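Local atomic coordinates of probable transcriptional regulator phnF (Escherichia coli, PDB entry 2FA1), a protein that probably acts, through this C-terminal effector-binding domain, as a GntR/HutC-family DNA-binding transcriptional regulator, encoded in an operon for alkylphosphonate uptake and C-P lyase. Residues R30-S33 with G34-D38; H67-D71 with L72-P76. One frame throughout, in Å; residues are numbered along the deposited sequence.

Interaction 1: residues R30-S33 with G34-D38; sequences RPAS and GHVAD
Ser33 caps the start of helix 34-40 in a local contact, where the chain leaves strand 23-31, outermost in the sheet of this chain, and turns into the helix. The serine sits at the N-cap position and serves the first turn twice. Its side chain accepts a capping bond from the backbone of Val36, with Val36 N 3.3 Å from Ser33 OG. This bond is weak, though fairly straight at 160°. The hydroxyl lies between the serine's own N and carbonyl carbon (chi1 70°), which turns it back over the helix start. The carbonyl takes the first full helical bond, from Ala37 N to Ser33 O at 2.9 Å. The donor lies nearly along the C=O axis.

Apolar groups close in around the cap. Val36 CG2 lies 3.3 Å from Ser33 OG, so a methyl group flanks the capping oxygen. The other branch, CG1, is anti to the backbone N (chi1 170°) and packs 4.1 Å from Ala32 CB. The methyl groups of Ala32 and Ala37 meet as well, CB to CB at 4.0 Å. Ile42 touches both alanines. Val36 also touches Tyr144 on strand 143-150, so the first turn of the helix rests against the main sheet. The arrangement is a serine N-cap with a small hydrophobic staple, Ala32 to Ala37, at a strand-to-helix junction of the UTRA domain.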
loop_
_atom_site.group_PDB
_atom_site.type_symbol
_atom_site.label_atom_id
_atom_site.label_comp_id
_atom_site.label_asym_id
_atom_site.label_seq_id
_atom_site.Cartn_x
_atom_site.Cartn_y
_atom_site.Cartn_z
ATOM N N ARG A 30 13.435 25.676 -0.082
ATOM C CA ARG A 30 13.805 25.516 1.307
ATOM C C ARG A 30 14.930 24.492 1.441
ATOM O O ARG A 30 15.066 23.610 0.641
ATOM C CB ARG A 30 12.572 25.044 2.105
ATOM C CG ARG A 30 12.123 23.649 1.828
ATOM C CD ARG A 30 10.706 23.466 2.308
ATOM N NE ARG A 30 10.704 23.849 3.708
ATOM C CZ ARG A 30 9.689 24.240 4.469
ATOM N NH1 ARG A 30 10.007 24.572 5.719
ATOM N NH2 ARG A 30 8.427 24.341 4.059
ATOM N N PRO A 31 15.766 24.592 2.500
ATOM C CA PRO A 31 16.773 23.566 2.723
ATOM C C PRO A 31 16.209 22.162 2.930
ATOM O O PRO A 31 15.196 22.010 3.627
ATOM C CB PRO A 31 17.460 24.057 4.036
ATOM C CG PRO A 31 17.260 25.498 3.978
ATOM C CD PRO A 31 15.825 25.637 3.529
ATOM N N ALA A 32 16.821 21.161 2.292
ATOM C CA ALA A 32 16.495 19.757 2.415
ATOM C C ALA A 32 16.827 19.238 3.831
ATOM O O ALA A 32 17.955 19.417 4.353
ATOM C CB ALA A 32 17.216 18.952 1.367
ATOM N N SER A 33 15.823 18.650 4.452
ATOM C CA SER A 33 16.014 17.880 5.694
ATOM C C SER A 33 16.817 16.609 5.438
ATOM O O SER A 33 17.008 16.218 4.307
ATOM C CB SER A 33 14.634 17.520 6.256
ATOM O OG SER A 33 14.002 16.573 5.448
ATOM N N GLY A 34 17.274 15.928 6.484
ATOM C CA GLY A 34 18.059 14.733 6.255
ATOM C C GLY A 34 17.333 13.669 5.492
ATOM O O GLY A 34 17.917 13.095 4.594
ATOM N N HIS A 35 16.035 13.438 5.761
ATOM C CA HIS A 35 15.235 12.418 5.017
ATOM C C HIS A 35 15.046 12.822 3.567
ATOM O O HIS A 35 15.127 11.959 2.662
ATOM C CB HIS A 35 13.907 11.901 5.757
ATOM C CG HIS A 35 12.582 12.566 5.388
ATOM N ND1 HIS A 35 11.465 11.841 4.986
ATOM C CD2 HIS A 35 12.150 13.847 5.520
ATOM C CE1 HIS A 35 10.444 12.664 4.788
ATOM N NE2 HIS A 35 10.837 13.891 5.098
ATOM N N VAL A 36 14.761 14.101 3.361
ATOM C CA VAL A 36 14.537 14.584 1.996
ATOM C C VAL A 36 15.848 14.503 1.158
ATOM O O VAL A 36 15.853 14.038 -0.015
ATOM C CB VAL A 36 13.962 16.026 1.960
ATOM C CG1 VAL A 36 13.979 16.607 0.502
ATOM C CG2 VAL A 36 12.551 16.055 2.515
ATOM N N ALA A 37 16.908 15.010 1.727
ATOM C CA ALA A 37 18.253 14.910 1.079
ATOM C C ALA A 37 18.673 13.450 0.772
ATOM O O ALA A 37 19.145 13.125 -0.354
ATOM C CB ALA A 37 19.278 15.622 1.930
ATOM N N ASP A 38 18.468 12.522 1.724
ATOM C CA ASP A 38 18.707 11.098 1.413
ATOM C C ASP A 38 17.895 10.565 0.313
ATOM O O ASP A 38 18.371 9.854 -0.507
ATOM C CB ASP A 38 18.416 10.183 2.612
ATOM C CG ASP A 38 19.616 10.047 3.581
ATOM O OD1 ASP A 38 20.788 10.260 3.136
ATOM O OD2 ASP A 38 19.360 9.779 4.780
#

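Interaction 2: residues H67-D71 with L72-P76; sequences HYFAD and LTLWP
Asp71 and Leu74 close a tight turn where the chain leaves strand 60-69 and winds into a short 3-10 segment, 72-74, before helix 75-78. Leu74 N donates to Asp71 O at 2.9 Å, an i to i+3 bond. The donor stands well above the carbonyl plane, 46° out of it. The next bond of the same kind runs from Trp75 N to Leu72 O.

The side chain of Asp71 makes an Asx turn at the start of this segment. Its CG is anti to the backbone N (chi1 -172°), which carries the carboxylate over to Thr73. There OD1 takes two hydrogen bonds from one residue. Thr73 N reaches Asp71 OD1 at 2.9 Å on the anti side, with an N-H...O angle of 141°. The hydroxyl comes in on the syn side. Both donors stand on the same face of the carboxylate, tilted out of its plane. The two bonds restrict the rotation of the carboxylate.

Leu74 points toward residues 67-71. Its CG lies 4.2 Å from Asp71 CB, beside the aspartate's backbone. Its CD1 meets the ring of Phe69 at CD1, 4.1 Å away, and the two side chains cross at about a right angle. Phe69 and Leu74 share Ile49 of strand 47-57 as a neighbour. Leu86 of helix 86-94 also touches Phe69. The shortest of the three hydrogen bonds between the two segments runs from Thr73 OG1 to Asp71 OD1, at 2.6 Å.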
loop_
_atom_site.group_PDB
_atom_site.type_symbol
_atom_site.label_atom_id
_atom_site.label_comp_id
_atom_site.label_asym_id
_atom_site.label_seq_id
_atom_site.Cartn_x
_atom_site.Cartn_y
_atom_site.Cartn_z
ATOM N N HIS A 67 5.765 17.448 -1.764
ATOM C CA HIS A 67 6.539 17.017 -2.961
ATOM C C HIS A 67 7.874 17.840 -2.922
ATOM O O HIS A 67 7.841 19.046 -2.748
ATOM C CB HIS A 67 5.853 17.551 -4.193
ATOM C CG HIS A 67 4.463 17.070 -4.357
ATOM N ND1 HIS A 67 4.120 15.997 -5.149
ATOM C CD2 HIS A 67 3.319 17.621 -3.923
ATOM C CE1 HIS A 67 2.793 15.856 -5.115
ATOM N NE2 HIS A 67 2.284 16.830 -4.390
ATOM N N TYR A 68 9.024 17.174 -3.156
ATOM C CA TYR A 68 10.295 17.891 -2.927
ATOM C C TYR A 68 11.070 17.584 -4.244
ATOM O O TYR A 68 11.192 16.375 -4.669
ATOM C CB TYR A 68 11.071 17.230 -1.813
ATOM C CG TYR A 68 10.390 17.363 -0.470
ATOM C CD1 TYR A 68 10.476 18.517 0.244
ATOM C CD2 TYR A 68 9.646 16.279 0.043
ATOM C CE1 TYR A 68 9.845 18.632 1.472
ATOM C CE2 TYR A 68 9.005 16.396 1.331
ATOM C CZ TYR A 68 9.119 17.581 2.000
ATOM O OH TYR A 68 8.460 17.705 3.251
ATOM N N PHE A 69 11.430 18.643 -4.967
ATOM C CA PHE A 69 12.120 18.474 -6.265
ATOM C C PHE A 69 13.563 18.934 -6.135
ATOM O O PHE A 69 13.813 19.958 -5.555
ATOM C CB PHE A 69 11.447 19.337 -7.342
ATOM C CG PHE A 69 10.037 18.951 -7.615
ATOM C CD1 PHE A 69 9.789 18.072 -8.697
ATOM C CD2 PHE A 69 8.995 19.402 -6.820
ATOM C CE1 PHE A 69 8.449 17.689 -8.976
ATOM C CE2 PHE A 69 7.663 19.034 -7.100
ATOM C CZ PHE A 69 7.384 18.168 -8.118
ATOM N N ALA A 70 14.495 18.189 -6.702
ATOM C CA ALA A 70 15.948 18.600 -6.610
ATOM C C ALA A 70 16.368 19.639 -7.641
ATOM O O ALA A 70 17.369 20.316 -7.396
ATOM C CB ALA A 70 16.889 17.326 -6.841
ATOM N N ASP A 71 15.671 19.708 -8.803
ATOM C CA ASP A 71 16.140 20.566 -9.875
ATOM C C ASP A 71 15.565 21.948 -9.734
ATOM O O ASP A 71 14.363 22.175 -10.080
ATOM C CB ASP A 71 15.778 19.946 -11.199
ATOM C CG ASP A 71 16.405 20.689 -12.374
ATOM O OD1 ASP A 71 16.766 21.884 -12.205
ATOM O OD2 ASP A 71 16.474 20.058 -13.470
ATOM N N LEU A 72 16.424 22.892 -9.242
ATOM C CA LEU A 72 15.908 24.238 -8.963
ATOM C C LEU A 72 15.486 24.990 -10.211
ATOM O O LEU A 72 14.797 26.036 -10.082
ATOM C CB LEU A 72 16.853 25.094 -8.127
ATOM C CG LEU A 72 17.322 24.324 -6.882
ATOM C CD1 LEU A 72 18.159 25.250 -6.031
ATOM C CD2 LEU A 72 16.029 23.938 -6.060
ATOM N N THR A 73 15.950 24.496 -11.351
ATOM C CA THR A 73 15.563 25.133 -12.600
ATOM C C THR A 73 14.116 24.868 -12.927
ATOM O O THR A 73 13.555 25.473 -13.877
ATOM C CB THR A 73 16.354 24.743 -13.836
ATOM O OG1 THR A 73 16.182 23.394 -14.236
ATOM C CG2 THR A 73 17.861 25.138 -13.595
ATOM N N LEU A 74 13.511 23.951 -12.158
ATOM C CA LEU A 74 12.038 23.888 -12.339
ATOM C C LEU A 74 11.246 24.978 -11.634
ATOM O O LEU A 74 10.028 25.033 -11.753
ATOM C CB LEU A 74 11.501 22.511 -11.886
ATOM C CG LEU A 74 12.050 21.229 -12.534
ATOM C CD1 LEU A 74 11.528 20.003 -11.859
ATOM C CD2 LEU A 74 11.489 21.224 -14.007
ATOM N N TRP A 75 11.915 25.859 -10.890
ATOM C CA TRP A 75 11.199 26.838 -10.133
ATOM C C TRP A 75 10.260 27.780 -10.934
ATOM O O TRP A 75 9.178 28.083 -10.428
ATOM C CB TRP A 75 12.238 27.550 -9.212
ATOM C CG TRP A 75 11.682 28.573 -8.298
ATOM C CD1 TRP A 75 12.075 29.879 -8.216
ATOM C CD2 TRP A 75 10.650 28.389 -7.304
ATOM N NE1 TRP A 75 11.339 30.565 -7.235
ATOM C CE2 TRP A 75 10.464 29.653 -6.656
ATOM C CE3 TRP A 75 9.848 27.280 -6.917
ATOM C CZ2 TRP A 75 9.525 29.824 -5.623
ATOM C CZ3 TRP A 75 8.895 27.439 -5.870
ATOM C CH2 TRP A 75 8.740 28.714 -5.236
ATOM N N PRO A 76 10.692 28.299 -12.120
ATOM C CA PRO A 76 9.764 29.125 -12.921
ATOM C C PRO A 76 8.410 28.397 -13.185
ATOM O O PRO A 76 7.333 29.020 -13.125
ATOM C CB PRO A 76 10.570 29.345 -14.246
ATOM C CG PRO A 76 12.002 29.422 -13.688
ATOM C CD PRO A 76 12.018 28.214 -12.803
#

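Overall arrangement
From the N terminus, the chain runs along strand 23-31 and enters helix 34-40 through interaction 1. It then passes along strands 47-57 and 60-69 and leaves the sheet at interaction 2. Each contact closes a short local turn. The two are in series, neither nested nor crossed, with centres about 13 Å apart. Both stand at the end of a strand of the same antiparallel sheet, and strand 47-57 lies between those two strands. Both contacts reach strand 47-57, interaction 1 through Ala32 on Val48. The contacts also meet directly: Val36 CG2 packs 3.8 Å from Tyr68 CE2. Helix 34-40 is thus joined to strand 60-69.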